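Local coordinates for protein MavE (Legionella pneumophila subsp. pneumophila, PDB 6PIR) that is a virulence effector indispensable for endoplasmic reticulum-mediated remodelling of the Legionella-containing vacuole, for lysosomal evasion and for growth inside macrophages and amoebae, at residues 6-11 with 128-133; 71-76 with 96-101; 104-109 with 124-129. All coordinates share one frame; numbering follows the deposited sequence. Where two conformers were deposited one is given.

Interaction 1 of 3, residues 6-11 with 128-133; sequences FERNFL and KELIAK
L130 reaches from helix 115-134 toward R8 and L11, which stand one turn apart on helix 5-21. Its two methyls divide the work. CD2 rests across the R8 stem: L130 CD2 is 3.9 Å from R8 CD and 4.0 Å from R8 CG. CD1 turns to the other neighbour, with L130 CD1 at 4.1 Å from L11 CD1 and close to L11 CB as well. Both pairs meet at a slant, methyl on methyl for L11 and methyl on methylenes for R8. The R8 chain is extended through chi2 and turns about CG-CD (chi3 -76°), which leads NE and the guanidinium away from L130. Only the aliphatic part of the arginine packs on the leucine.

The two segments run in opposite senses. They form an antiparallel helix pair from the first and last helices of this fragment of MavE. The fragment is helical and strand-free, consistent with the two-helix-bundle architecture of the protein. The nearest approach of the two backbones is R8 CA to L130 CA, 7.0 Å. I12 and L134 add to the same interface: L130 and I131 touch I12, while R8 and N9 touch L134.

A single water joins the polar parts. It accepts a rather long bond of 3.3 Å from R8 NH1 and donates to L130 O at 2.7 Å. No direct hydrogen bond links the segments. R8 NH2 is hydrogen-bonded to T4 OG1, just before the start of the helix.

Interaction 2 of 3, residues 71-76 with 96-101; sequences EAIALV and NILLDN
I73 carries CG1 anti to its carbonyl carbon (chi1 -65°), and L98 carries CG anti to its backbone N (chi1 177°). These settings send the two side chains across the gap between helix 59-77 and helix 85-106, where they pass side by side, pointing opposite ways. The closest touch is I73 CG1 to L98 CD2, 3.6 Å. The end of the isoleucine stays near the same methyl, with I73 CD1 at 3.9 Å from L98 CD2. The bond that leaves the L99 backbone does not aim at the other helix, yet the branch comes round to it. L99 CD2 reaches I73 CD1 at 4.1 Å and meets it at a slant. I73 thus serves both leucines: CG1 and CD1 lie against L98, and CD1 alone reaches L99.

The backbones stay well apart. I73 CA and L98 CA, the nearest pair, are 8.9 Å from each other, so side chains bridge the distance. All three residues are buried near the centre of the chain. Helix 85-106 widens into a pi-type turn at 98-101, directly where its leucines make this contact.

Y45, assigned as the tyrosine of the NPxY motif, touches both I73 and L99. The contact therefore forms part of the surface against which this tyrosine rests in the crystal. I47 and R50 of the same loop region also pack on L99, and D100 forms a salt bridge with R50.

Across the two segments there is no hydrogen bond and no charge pair. The touching atoms between them are all aliphatic carbons. The contact is held by van der Waals packing and is consistent with hydrophobic burial.

Interaction 3 of 3, residues 104-109 with 124-129; sequences PLLTAN and SQIRKE
This is a small apolar contact between the last turn of helix 85-106 and the middle of helix 115-134, two helices that follow each other in the chain. I126 is its centre. The end of its longer branch meets two successive leucines. I126 CD1 is 3.8 Å from L106 CD2, and the two side chains approach at an angle. L105 is touched more loosely and near its base, with L105 CB at 4.4 Å from I126 CD1.

The two leucines differ in setting. L105 points to I126 but lies at the exposed margin. L106 is buried and leaves its backbone to one side, and its CD2 methyl brings it back to the isoleucine. I126 has CG1 anti to its carbonyl carbon (chi1 -66°) and extends from there (chi2 168°), which carries CD1 out to the leucines.

The backbones are 8.5 Å apart at L106 CA and I126 CA. Polar bonds hold the chain at and just past L106: L106 O accepts from N122 ND2, and T107 OG1 is bonded to V103 O and to T52 N. No hydrogen bond crosses directly between the segments.

Helix 5-21 packs beside both partners. Its L15 touches L106 and I126, and its L18 touches L106.

Interactions 1 and 3 share helix 115-134, with K128 and E129 in both, and their centres lie about 12 Å apart. Interactions 2 and 3 share helix 85-106, and L99 O meets P104 CD at 3.6 Å. Both segments of interaction 2 fall, in sequence, between those of interaction 1. These two are about 13 Å apart between centres and touch directly: F10 CE1 is 3.5 Å from V76 CG1, and L11 CD2 is 3.8 Å from L98 CA. L11 of helix 5-21 thus touches both helix 115-134 and helix 85-106. Y45 of the NPxY motif packs on interaction 2.

Interaction 1 of 3, residues 6-11 with 128-133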
loop_
_atom_site.group_PDB
_atom_site.type_symbol
_atom_site.label_atom_id
_atom_site.label_comp_id
_atom_site.label_asym_id
_atom_site.label_seq_id
_atom_site.Cartn_x
_atom_site.Cartn_y
_atom_site.Cartn_z
ATOM N N PHE A 6 -1.425 -4.115 15.499
ATOM C CA PHE A 6 -2.112 -4.641 14.315
ATOM C C PHE A 6 -1.859 -3.740 13.121
ATOM O O PHE A 6 -1.547 -4.219 12.019
ATOM C CB PHE A 6 -3.618 -4.804 14.509
ATOM C CG PHE A 6 -4.287 -5.509 13.328
ATOM C CD1 PHE A 6 -4.235 -6.894 13.212
ATOM C CD2 PHE A 6 -4.917 -4.776 12.312
ATOM C CE1 PHE A 6 -4.824 -7.543 12.112
ATOM C CE2 PHE A 6 -5.507 -5.410 11.230
ATOM C CZ PHE A 6 -5.462 -6.791 11.130
ATOM N N GLU A 7 -2.053 -2.431 13.299
ATOM C CA GLU A 7 -1.899 -1.571 12.142
ATOM C C GLU A 7 -0.441 -1.516 11.704
ATOM O O GLU A 7 -0.173 -1.450 10.505
ATOM C CB GLU A 7 -2.493 -0.180 12.385
ATOM C CG GLU A 7 -1.991 0.554 13.632
ATOM C CD GLU A 7 -0.870 1.538 13.359
ATOM O OE1 GLU A 7 -0.305 1.578 12.220
ATOM O OE2 GLU A 7 -0.537 2.264 14.342
ATOM N N ARG A 8 0.514 -1.607 12.639
ATOM C CA ARG A 8 1.921 -1.585 12.233
ATOM C C ARG A 8 2.302 -2.822 11.409
ATOM O O ARG A 8 3.035 -2.715 10.415
ATOM C CB ARG A 8 2.815 -1.404 13.460
ATOM C CG ARG A 8 2.928 0.071 13.814
ATOM C CD ARG A 8 3.788 0.345 15.008
ATOM N NE ARG A 8 3.090 0.010 16.233
ATOM C CZ ARG A 8 3.512 -0.913 17.081
ATOM N NH1 ARG A 8 4.642 -1.562 16.806
ATOM N NH2 ARG A 8 2.826 -1.148 18.207
ATOM N N ASN A 9 1.834 -4.003 11.812
ATOM C CA ASN A 9 2.109 -5.207 11.034
ATOM C C ASN A 9 1.420 -5.158 9.679
ATOM O O ASN A 9 2.002 -5.572 8.664
ATOM C CB ASN A 9 1.675 -6.449 11.804
ATOM C CG ASN A 9 2.826 -7.383 12.076
ATOM O OD1 ASN A 9 3.106 -8.289 11.290
ATOM N ND2 ASN A 9 3.493 -7.176 13.195
ATOM N N PHE A 10 0.168 -4.679 9.656
ATOM C CA PHE A 10 -0.551 -4.526 8.402
ATOM C C PHE A 10 0.213 -3.611 7.447
ATOM O O PHE A 10 0.317 -3.884 6.243
ATOM C CB PHE A 10 -1.929 -3.953 8.680
ATOM C CG PHE A 10 -2.836 -3.975 7.493
ATOM C CD1 PHE A 10 -3.702 -5.045 7.295
ATOM C CD2 PHE A 10 -2.848 -2.929 6.589
ATOM C CE1 PHE A 10 -4.560 -5.080 6.186
ATOM C CE2 PHE A 10 -3.690 -2.955 5.489
ATOM C CZ PHE A 10 -4.552 -4.034 5.290
ATOM N N LEU A 11 0.743 -2.514 7.970
ATOM C CA LEU A 11 1.528 -1.601 7.157
ATOM C C LEU A 11 2.770 -2.293 6.628
ATOM O O LEU A 11 3.118 -2.135 5.461
ATOM C CB LEU A 11 1.922 -0.375 8.000
ATOM C CG LEU A 11 0.806 0.585 8.394
ATOM C CD1 LEU A 11 1.354 1.547 9.457
ATOM C CD2 LEU A 11 0.239 1.347 7.193
ATOM N N LYS A 128 11.432 -0.631 6.803
ATOM C CA LYS A 128 12.588 -0.975 7.618
ATOM C C LYS A 128 12.504 -0.340 9.008
ATOM O O LYS A 128 12.849 -0.984 10.004
ATOM C CB LYS A 128 13.877 -0.550 6.912
ATOM C CG LYS A 128 14.221 -1.387 5.650
ATOM N N GLU A 129 12.044 0.917 9.090
ATOM C CA GLU A 129 11.940 1.603 10.377
ATOM C C GLU A 129 10.920 0.921 11.276
ATOM O O GLU A 129 11.184 0.670 12.466
ATOM C CB GLU A 129 11.579 3.072 10.155
ATOM C CG GLU A 129 12.684 3.882 9.494
ATOM C CD GLU A 129 12.127 5.056 8.759
ATOM O OE1 GLU A 129 10.936 5.350 8.950
ATOM O OE2 GLU A 129 12.842 5.642 7.932
ATOM N N LEU A 130 9.739 0.617 10.719
ATOM C CA LEU A 130 8.716 -0.045 11.520
ATOM C C LEU A 130 9.186 -1.414 11.974
ATOM O O LEU A 130 8.993 -1.786 13.140
ATOM C CB LEU A 130 7.402 -0.166 10.735
ATOM C CG LEU A 130 6.612 1.140 10.735
ATOM C CD1 LEU A 130 5.364 1.037 9.855
ATOM C CD2 LEU A 130 6.249 1.545 12.165
ATOM N N ILE A 131 9.841 -2.162 11.082
ATOM C CA ILE A 131 10.306 -3.493 11.442
ATOM C C ILE A 131 11.326 -3.403 12.559
ATOM O O ILE A 131 11.287 -4.186 13.518
ATOM C CB ILE A 131 10.863 -4.218 10.212
ATOM C CG1 ILE A 131 9.713 -4.587 9.300
ATOM C CG2 ILE A 131 11.608 -5.460 10.625
ATOM C CD1 ILE A 131 10.167 -5.098 8.015
ATOM N N ALA A 132 12.248 -2.436 12.453
ATOM C CA ALA A 132 13.249 -2.225 13.489
ATOM C C ALA A 132 12.597 -1.975 14.843
ATOM O O ALA A 132 13.085 -2.458 15.868
ATOM C CB ALA A 132 14.147 -1.055 13.099
ATOM N N LYS A 133 11.470 -1.262 14.873
ATOM C CA LYS A 133 10.868 -1.023 16.184
ATOM C C LYS A 133 9.857 -2.095 16.593
ATOM O O LYS A 133 9.359 -2.058 17.724
ATOM C CB LYS A 133 10.197 0.354 16.220
HETATM O O HOH W 1 7.119 -0.778 14.835
#

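Interaction 2 of 3, residues 71-76 with 96-101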
loop_
_atom_site.group_PDB
_atom_site.type_symbol
_atom_site.label_atom_id
_atom_site.label_comp_id
_atom_site.label_asym_id
_atom_site.label_seq_id
_atom_site.Cartn_x
_atom_site.Cartn_y
_atom_site.Cartn_z
ATOM N N GLU A 71 -4.029 -3.808 -4.579
ATOM C CA GLU A 71 -3.610 -5.204 -4.627
ATOM C C GLU A 71 -2.914 -5.597 -3.344
ATOM O O GLU A 71 -3.103 -6.712 -2.852
ATOM C CB GLU A 71 -2.693 -5.442 -5.822
ATOM C CG GLU A 71 -3.457 -5.412 -7.159
ATOM C CD GLU A 71 -2.624 -4.907 -8.329
ATOM O OE1 GLU A 71 -1.381 -4.899 -8.273
ATOM O OE2 GLU A 71 -3.219 -4.512 -9.337
ATOM N N ALA A 72 -2.092 -4.698 -2.808
ATOM C CA ALA A 72 -1.407 -4.958 -1.557
ATOM C C ALA A 72 -2.405 -5.158 -0.427
ATOM O O ALA A 72 -2.292 -6.115 0.344
ATOM C CB ALA A 72 -0.457 -3.797 -1.230
ATOM N N ILE A 73 -3.410 -4.286 -0.337
ATOM C CA ILE A 73 -4.434 -4.420 0.708
ATOM C C ILE A 73 -5.177 -5.747 0.564
ATOM O O ILE A 73 -5.415 -6.453 1.550
ATOM C CB ILE A 73 -5.400 -3.224 0.670
ATOM C CG1 ILE A 73 -4.680 -1.936 1.026
ATOM C CG2 ILE A 73 -6.606 -3.453 1.575
ATOM C CD1 ILE A 73 -5.468 -0.709 0.706
ATOM N N ALA A 74 -5.576 -6.090 -0.669
ATOM C CA ALA A 74 -6.235 -7.362 -0.935
ATOM C C ALA A 74 -5.389 -8.533 -0.454
ATOM O O ALA A 74 -5.895 -9.436 0.228
ATOM C CB ALA A 74 -6.502 -7.484 -2.445
ATOM N N LEU A 75 -4.093 -8.534 -0.812
ATOM C CA LEU A 75 -3.225 -9.659 -0.494
ATOM C C LEU A 75 -2.990 -9.784 1.010
ATOM O O LEU A 75 -3.048 -10.888 1.575
ATOM C CB LEU A 75 -1.894 -9.510 -1.228
ATOM C CG LEU A 75 -1.956 -9.712 -2.766
ATOM C CD1 LEU A 75 -0.681 -9.221 -3.398
ATOM C CD2 LEU A 75 -2.186 -11.171 -3.090
ATOM N N VAL A 76 -2.750 -8.665 1.683
ATOM C CA VAL A 76 -2.604 -8.738 3.134
ATOM C C VAL A 76 -3.916 -9.143 3.785
ATOM O O VAL A 76 -3.943 -10.023 4.650
ATOM C CB VAL A 76 -2.082 -7.400 3.695
ATOM C CG1 VAL A 76 -2.115 -7.414 5.229
ATOM C CG2 VAL A 76 -0.651 -7.141 3.196
ATOM N N ASN A 96 -7.426 2.126 6.805
ATOM C CA ASN A 96 -7.640 3.565 6.813
ATOM C C ASN A 96 -6.344 4.287 7.165
ATOM O O ASN A 96 -6.099 5.375 6.662
ATOM C CB ASN A 96 -8.738 3.997 7.796
ATOM C CG ASN A 96 -10.175 3.621 7.362
ATOM O OD1 ASN A 96 -10.455 3.376 6.193
ATOM N ND2 ASN A 96 -11.101 3.683 8.325
ATOM N N ILE A 97 -5.521 3.708 8.038
ATOM C CA ILE A 97 -4.235 4.341 8.359
ATOM C C ILE A 97 -3.318 4.286 7.153
ATOM O O ILE A 97 -2.727 5.295 6.763
ATOM C CB ILE A 97 -3.575 3.705 9.597
ATOM C CG1 ILE A 97 -4.338 4.100 10.880
ATOM C CG2 ILE A 97 -2.124 4.171 9.723
ATOM C CD1 ILE A 97 -3.934 3.292 12.086
ATOM N N LEU A 98 -3.259 3.130 6.495
ATOM C CA LEU A 98 -2.500 3.029 5.253
ATOM C C LEU A 98 -2.931 4.119 4.279
ATOM O O LEU A 98 -2.123 4.948 3.865
ATOM C CB LEU A 98 -2.674 1.635 4.665
ATOM C CG LEU A 98 -1.978 1.392 3.308
ATOM C CD1 LEU A 98 -0.446 1.615 3.436
ATOM C CD2 LEU A 98 -2.290 -0.004 2.837
ATOM N N LEU A 99 -4.232 4.212 4.007
ATOM C CA LEU A 99 -4.727 5.140 2.995
ATOM C C LEU A 99 -4.578 6.594 3.430
ATOM O O LEU A 99 -4.075 7.434 2.670
ATOM C CB LEU A 99 -6.189 4.786 2.703
ATOM C CG LEU A 99 -6.294 3.371 2.120
ATOM C CD1 LEU A 99 -7.742 2.843 2.052
ATOM C CD2 LEU A 99 -5.704 3.349 0.740
ATOM N N ASP A 100 -5.006 6.921 4.651
ATOM C CA ASP A 100 -5.123 8.305 5.059
ATOM C C ASP A 100 -3.790 8.844 5.560
ATOM O O ASP A 100 -3.477 10.022 5.345
ATOM C CB ASP A 100 -6.188 8.435 6.159
ATOM C CG ASP A 100 -7.581 7.991 5.698
ATOM O OD1 ASP A 100 -7.767 7.706 4.501
ATOM O OD2 ASP A 100 -8.503 7.913 6.543
ATOM N N ASN A 101 -3.021 8.028 6.278
ATOM C CA ASN A 101 -1.747 8.497 6.799
ATOM C C ASN A 101 -0.582 8.218 5.840
ATOM O O ASN A 101 0.265 9.093 5.634
ATOM C CB ASN A 101 -1.470 7.870 8.171
ATOM C CG ASN A 101 -2.352 8.458 9.287
ATOM O OD1 ASN A 101 -1.903 9.283 10.126
ATOM N ND2 ASN A 101 -3.593 8.030 9.317
#

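Interaction 3 of 3, residues 104-109 with 124-129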
loop_
_atom_site.group_PDB
_atom_site.type_symbol
_atom_site.label_atom_id
_atom_site.label_comp_id
_atom_site.label_asym_id
_atom_site.label_seq_id
_atom_site.Cartn_x
_atom_site.Cartn_y
_atom_site.Cartn_z
ATOM N N PRO A 104 -0.111 9.664 1.555
ATOM C CA PRO A 104 0.584 10.959 1.393
ATOM C C PRO A 104 2.081 10.878 1.631
ATOM O O PRO A 104 2.863 11.535 0.933
ATOM C CB PRO A 104 -0.102 11.857 2.437
ATOM C CG PRO A 104 -1.464 11.291 2.526
ATOM C CD PRO A 104 -1.327 9.807 2.388
ATOM N N LEU A 105 2.502 10.053 2.590
ATOM C CA LEU A 105 3.929 9.897 2.849
ATOM C C LEU A 105 4.612 9.188 1.695
ATOM O O LEU A 105 5.657 9.627 1.209
ATOM C CB LEU A 105 4.150 9.103 4.130
ATOM C CG LEU A 105 3.897 9.851 5.408
ATOM C CD1 LEU A 105 4.049 8.879 6.552
ATOM C CD2 LEU A 105 4.904 11.002 5.506
ATOM N N LEU A 106 4.044 8.069 1.273
ATOM C CA LEU A 106 4.648 7.263 0.220
ATOM C C LEU A 106 4.752 8.021 -1.095
ATOM O O LEU A 106 5.692 7.786 -1.867
ATOM C CB LEU A 106 3.827 5.981 0.020
ATOM C CG LEU A 106 3.806 4.945 1.145
ATOM C CD1 LEU A 106 2.660 4.004 0.904
ATOM C CD2 LEU A 106 5.118 4.175 1.257
ATOM N N THR A 107 3.812 8.932 -1.375
ATOM C CA THR A 107 3.771 9.645 -2.653
ATOM C C THR A 107 4.457 11.006 -2.597
ATOM O O THR A 107 4.453 11.742 -3.593
ATOM C CB THR A 107 2.322 9.818 -3.118
ATOM O OG1 THR A 107 1.583 10.553 -2.139
ATOM C CG2 THR A 107 1.655 8.446 -3.341
ATOM N N ALA A 108 5.093 11.338 -1.480
ATOM C CA ALA A 108 5.780 12.608 -1.318
ATOM C C ALA A 108 7.214 12.498 -1.820
ATOM O O ALA A 108 7.815 11.425 -1.761
ATOM C CB ALA A 108 5.784 13.015 0.162
ATOM N N ASN A 109 7.764 13.633 -2.295
ATOM C CA ASN A 109 9.183 13.773 -2.666
ATOM C C ASN A 109 9.615 12.760 -3.714
ATOM O O ASN A 109 10.731 12.237 -3.657
ATOM C CB ASN A 109 10.124 13.685 -1.466
ATOM C CG ASN A 109 9.878 14.767 -0.456
ATOM O OD1 ASN A 109 9.789 15.938 -0.816
ATOM N ND2 ASN A 109 9.791 14.395 0.816
ATOM N N SER A 124 10.404 1.150 1.199
ATOM C CA SER A 124 11.425 0.312 1.825
ATOM C C SER A 124 11.943 0.938 3.114
ATOM O O SER A 124 12.126 0.234 4.115
ATOM C CB SER A 124 12.581 0.066 0.864
ATOM O OG SER A 124 13.238 1.285 0.560
ATOM N N GLN A 125 12.187 2.259 3.109
ATOM C CA GLN A 125 12.690 2.935 4.319
ATOM C C GLN A 125 11.661 2.910 5.444
ATOM O O GLN A 125 11.988 2.596 6.601
ATOM C CB GLN A 125 13.084 4.378 3.992
ATOM C CG GLN A 125 14.409 4.496 3.239
ATOM C CD GLN A 125 15.599 4.294 4.158
ATOM O OE1 GLN A 125 15.929 5.174 4.958
ATOM N NE2 GLN A 125 16.240 3.128 4.063
ATOM N N ILE A 126 10.403 3.240 5.122
ATOM C CA ILE A 126 9.338 3.240 6.128
ATOM C C ILE A 126 9.168 1.847 6.739
ATOM O O ILE A 126 9.023 1.692 7.965
ATOM C CB ILE A 126 8.035 3.757 5.489
ATOM C CG1 ILE A 126 8.154 5.233 5.092
ATOM C CG2 ILE A 126 6.787 3.453 6.351
ATOM C CD1 ILE A 126 6.989 5.697 4.195
ATOM N N ARG A 127 9.180 0.809 5.885
ATOM C CA ARG A 127 9.022 -0.564 6.355
ATOM C C ARG A 127 10.209 -0.989 7.212
ATOM O O ARG A 127 10.028 -1.624 8.260
ATOM C CB ARG A 127 8.833 -1.506 5.153
ATOM C CG ARG A 127 8.878 -2.995 5.493
ATOM C CD ARG A 127 8.540 -3.854 4.267
ATOM N NE ARG A 127 9.463 -3.616 3.167
ATOM C CZ ARG A 127 10.682 -4.146 3.077
ATOM N NH1 ARG A 127 11.132 -4.952 4.024
ATOM N NH2 ARG A 127 11.458 -3.872 2.039
ATOM N N LYS A 128 11.432 -0.631 6.803
ATOM C CA LYS A 128 12.588 -0.975 7.618
ATOM C C LYS A 128 12.504 -0.340 9.008
ATOM O O LYS A 128 12.849 -0.984 10.004
ATOM C CB LYS A 128 13.877 -0.550 6.912
ATOM C CG LYS A 128 14.221 -1.387 5.650
ATOM N N GLU A 129 12.044 0.917 9.090
ATOM C CA GLU A 129 11.940 1.603 10.377
ATOM C C GLU A 129 10.920 0.921 11.276
ATOM O O GLU A 129 11.184 0.670 12.466
ATOM C CB GLU A 129 11.579 3.072 10.155
ATOM C CG GLU A 129 12.684 3.882 9.494
ATOM C CD GLU A 129 12.127 5.056 8.759
ATOM O OE1 GLU A 129 10.936 5.350 8.950
ATOM O OE2 GLU A 129 12.842 5.642 7.932
#